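Local coordinates for protein glutamyl-tRNA synthetase (Methanothermobacter thermautotrophicus, PDB 3AII) that attaches glutamate to tRNA, probably in two steps, with ATP first activating the amino acid as glutamyl-adenylate, at residues L131-E136 with D149-D154. Numbering follows the deposited sequence.
Sequences LILRIE and DMIPAD. With EDO (1,2-ethanediol), chain C.
Leu133 reaches from its strand toward Ile151 of the helix, with CG anti to the backbone N (chi1 170°), and its CD1 comes to 4.4 Å from Ile151 CG2. Next along the strand, Arg134 turns to Glu136. Ile135 then meets the same methyl as Leu133: its CD1 stands 4.2 Å from Ile151 CG2, so one branch of Ile151 serves both strand residues. At Glu136, OE2 is gripped side-on by Arg134 NE (2.8 Å) and Arg134 NH1 (2.9 Å), and lies only 3° out of the guanidinium plane. NE uses the anti lone pair of OE2, whereas NH1 meets the oxygen nearly along its C-O bond; both bonds are bent (142° at the NH1 hydrogen), consistent with two nitrogens sharing one oxygen. A second salt bridge, from NH2 to Asp282, probably steadies the guanidinium. On the helix, Asp154 OD1 accepts a hydrogen bond from O1 of the ethanediol at 2.7 Å and also pairs with Arg356, while OD2 receives the backbone N of Leu109 in the predicted HIGH motif. With an alanine at Asp154, Arg356 is likely to lose this carboxylate partner and Leu109 N its acceptor, weakening the tie between helix and motif. Strand 130-135 and helix 147-158 belong to a beta-alpha-beta unit of the class I catalytic domain. With 128 Å² buried, their direct meeting is light, apolar packing, while Asp282 and Arg356 tie the two segments to other parts of the chain.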
loop_
_atom_site.group_PDB
_atom_site.type_symbol
_atom_site.label_atom_id
_atom_site.label_comp_id
_atom_site.label_asym_id
_atom_site.label_seq_id
_atom_site.Cartn_x
_atom_site.Cartn_y
_atom_site.Cartn_z
ATOM N N LEU A 131 -18.734 -2.214 -8.632
ATOM C CA LEU A 131 -17.337 -2.607 -8.523
ATOM C C LEU A 131 -17.296 -4.012 -7.949
ATOM O O LEU A 131 -17.926 -4.278 -6.919
ATOM C CB LEU A 131 -16.574 -1.659 -7.600
ATOM C CG LEU A 131 -15.095 -1.964 -7.308
ATOM C CD1 LEU A 131 -14.309 -1.982 -8.624
ATOM C CD2 LEU A 131 -14.483 -0.978 -6.338
ATOM N N ILE A 132 -16.531 -4.885 -8.603
ATOM C CA ILE A 132 -16.360 -6.262 -8.155
ATOM C C ILE A 132 -14.966 -6.438 -7.540
ATOM O O ILE A 132 -13.965 -6.002 -8.106
ATOM C CB ILE A 132 -16.533 -7.238 -9.324
ATOM C CG1 ILE A 132 -17.958 -7.142 -9.893
ATOM C CG2 ILE A 132 -16.252 -8.668 -8.857
ATOM C CD1 ILE A 132 -18.146 -7.897 -11.227
ATOM N N LEU A 133 -14.909 -7.028 -6.349
ATOM C CA LEU A 133 -13.626 -7.443 -5.774
ATOM C C LEU A 133 -13.427 -8.887 -6.199
ATOM O O LEU A 133 -14.243 -9.731 -5.877
ATOM C CB LEU A 133 -13.641 -7.344 -4.242
ATOM C CG LEU A 133 -12.426 -7.992 -3.564
ATOM C CD1 LEU A 133 -11.120 -7.277 -3.967
ATOM C CD2 LEU A 133 -12.571 -7.963 -2.040
ATOM N N ARG A 134 -12.357 -9.172 -6.945
ATOM C CA ARG A 134 -12.096 -10.535 -7.370
ATOM C C ARG A 134 -10.724 -10.936 -6.859
ATOM O O ARG A 134 -9.705 -10.401 -7.306
ATOM C CB ARG A 134 -12.170 -10.669 -8.895
ATOM C CG ARG A 134 -11.925 -12.097 -9.396
ATOM C CD ARG A 134 -12.228 -12.269 -10.914
ATOM N NE ARG A 134 -11.236 -11.562 -11.720
ATOM C CZ ARG A 134 -11.513 -10.801 -12.781
ATOM N NH1 ARG A 134 -10.522 -10.207 -13.442
ATOM N NH2 ARG A 134 -12.769 -10.626 -13.177
ATOM N N ILE A 135 -10.696 -11.880 -5.926
ATOM C CA ILE A 135 -9.427 -12.333 -5.372
ATOM C C ILE A 135 -8.843 -13.396 -6.282
ATOM O O ILE A 135 -9.440 -14.457 -6.490
ATOM C CB ILE A 135 -9.595 -12.938 -3.969
ATOM C CG1 ILE A 135 -10.339 -11.977 -3.037
ATOM C CG2 ILE A 135 -8.236 -13.316 -3.407
ATOM C CD1 ILE A 135 -9.653 -10.682 -2.834
ATOM N N GLU A 136 -7.673 -13.105 -6.839
ATOM C CA GLU A 136 -7.111 -13.937 -7.892
ATOM C C GLU A 136 -6.071 -14.898 -7.306
ATOM O O GLU A 136 -4.860 -14.647 -7.338
ATOM C CB GLU A 136 -6.579 -13.048 -9.024
ATOM C CG GLU A 136 -7.733 -12.282 -9.689
ATOM C CD GLU A 136 -7.421 -11.703 -11.067
ATOM O OE1 GLU A 136 -6.224 -11.527 -11.400
ATOM O OE2 GLU A 136 -8.394 -11.405 -11.797
ATOM N N ASP A 149 -8.587 -12.103 4.476
ATOM C CA ASP A 149 -9.246 -11.162 5.380
ATOM C C ASP A 149 -8.598 -9.781 5.366
ATOM O O ASP A 149 -9.281 -8.773 5.566
ATOM C CB ASP A 149 -9.275 -11.712 6.803
ATOM C CG ASP A 149 -10.232 -12.884 6.957
ATOM O OD1 ASP A 149 -11.237 -12.948 6.212
ATOM O OD2 ASP A 149 -9.974 -13.742 7.827
ATOM N N MET A 150 -7.291 -9.728 5.130
ATOM C CA MET A 150 -6.576 -8.450 5.191
ATOM C C MET A 150 -6.962 -7.510 4.051
ATOM O O MET A 150 -7.113 -6.298 4.250
ATOM C CB MET A 150 -5.055 -8.644 5.217
ATOM C CG MET A 150 -4.519 -9.280 6.486
ATOM S SD MET A 150 -2.714 -9.276 6.491
ATOM C CE MET A 150 -2.356 -10.086 4.937
ATOM N N ILE A 151 -7.124 -8.070 2.857
ATOM C CA ILE A 151 -7.424 -7.260 1.688
ATOM C C ILE A 151 -8.731 -6.471 1.806
ATOM O O ILE A 151 -8.751 -5.274 1.562
ATOM C CB ILE A 151 -7.354 -8.109 0.399
ATOM C CG1 ILE A 151 -5.881 -8.389 0.069
ATOM C CG2 ILE A 151 -8.050 -7.388 -0.758
ATOM C CD1 ILE A 151 -5.675 -9.407 -1.055
ATOM N N PRO A 152 -9.831 -7.129 2.183
ATOM C CA PRO A 152 -11.034 -6.295 2.291
ATOM C C PRO A 152 -10.937 -5.252 3.407
ATOM O O PRO A 152 -11.479 -4.154 3.285
ATOM C CB PRO A 152 -12.151 -7.310 2.581
ATOM C CG PRO A 152 -11.466 -8.630 2.808
ATOM C CD PRO A 152 -10.136 -8.569 2.171
ATOM N N ALA A 153 -10.244 -5.582 4.486
ATOM C CA ALA A 153 -10.047 -4.614 5.559
ATOM C C ALA A 153 -9.274 -3.383 5.046
ATOM O O ALA A 153 -9.594 -2.236 5.400
ATOM C CB ALA A 153 -9.320 -5.269 6.736
ATOM N N ASP A 154 -8.261 -3.625 4.210
ATOM C CA ASP A 154 -7.461 -2.538 3.639
ATOM C C ASP A 154 -8.314 -1.673 2.728
ATOM O O ASP A 154 -8.171 -0.450 2.715
ATOM C CB ASP A 154 -6.267 -3.073 2.840
ATOM C CG ASP A 154 -5.183 -3.727 3.719
ATOM O OD1 ASP A 154 -5.253 -3.696 4.969
ATOM O OD2 ASP A 154 -4.253 -4.313 3.132
HETATM C C1 EDO C . -5.017 -0.875 6.427
HETATM O O1 EDO C . -5.889 -1.943 6.852
HETATM C C2 EDO C . -4.965 0.187 7.520
HETATM O O2 EDO C . -4.410 -0.387 8.712
#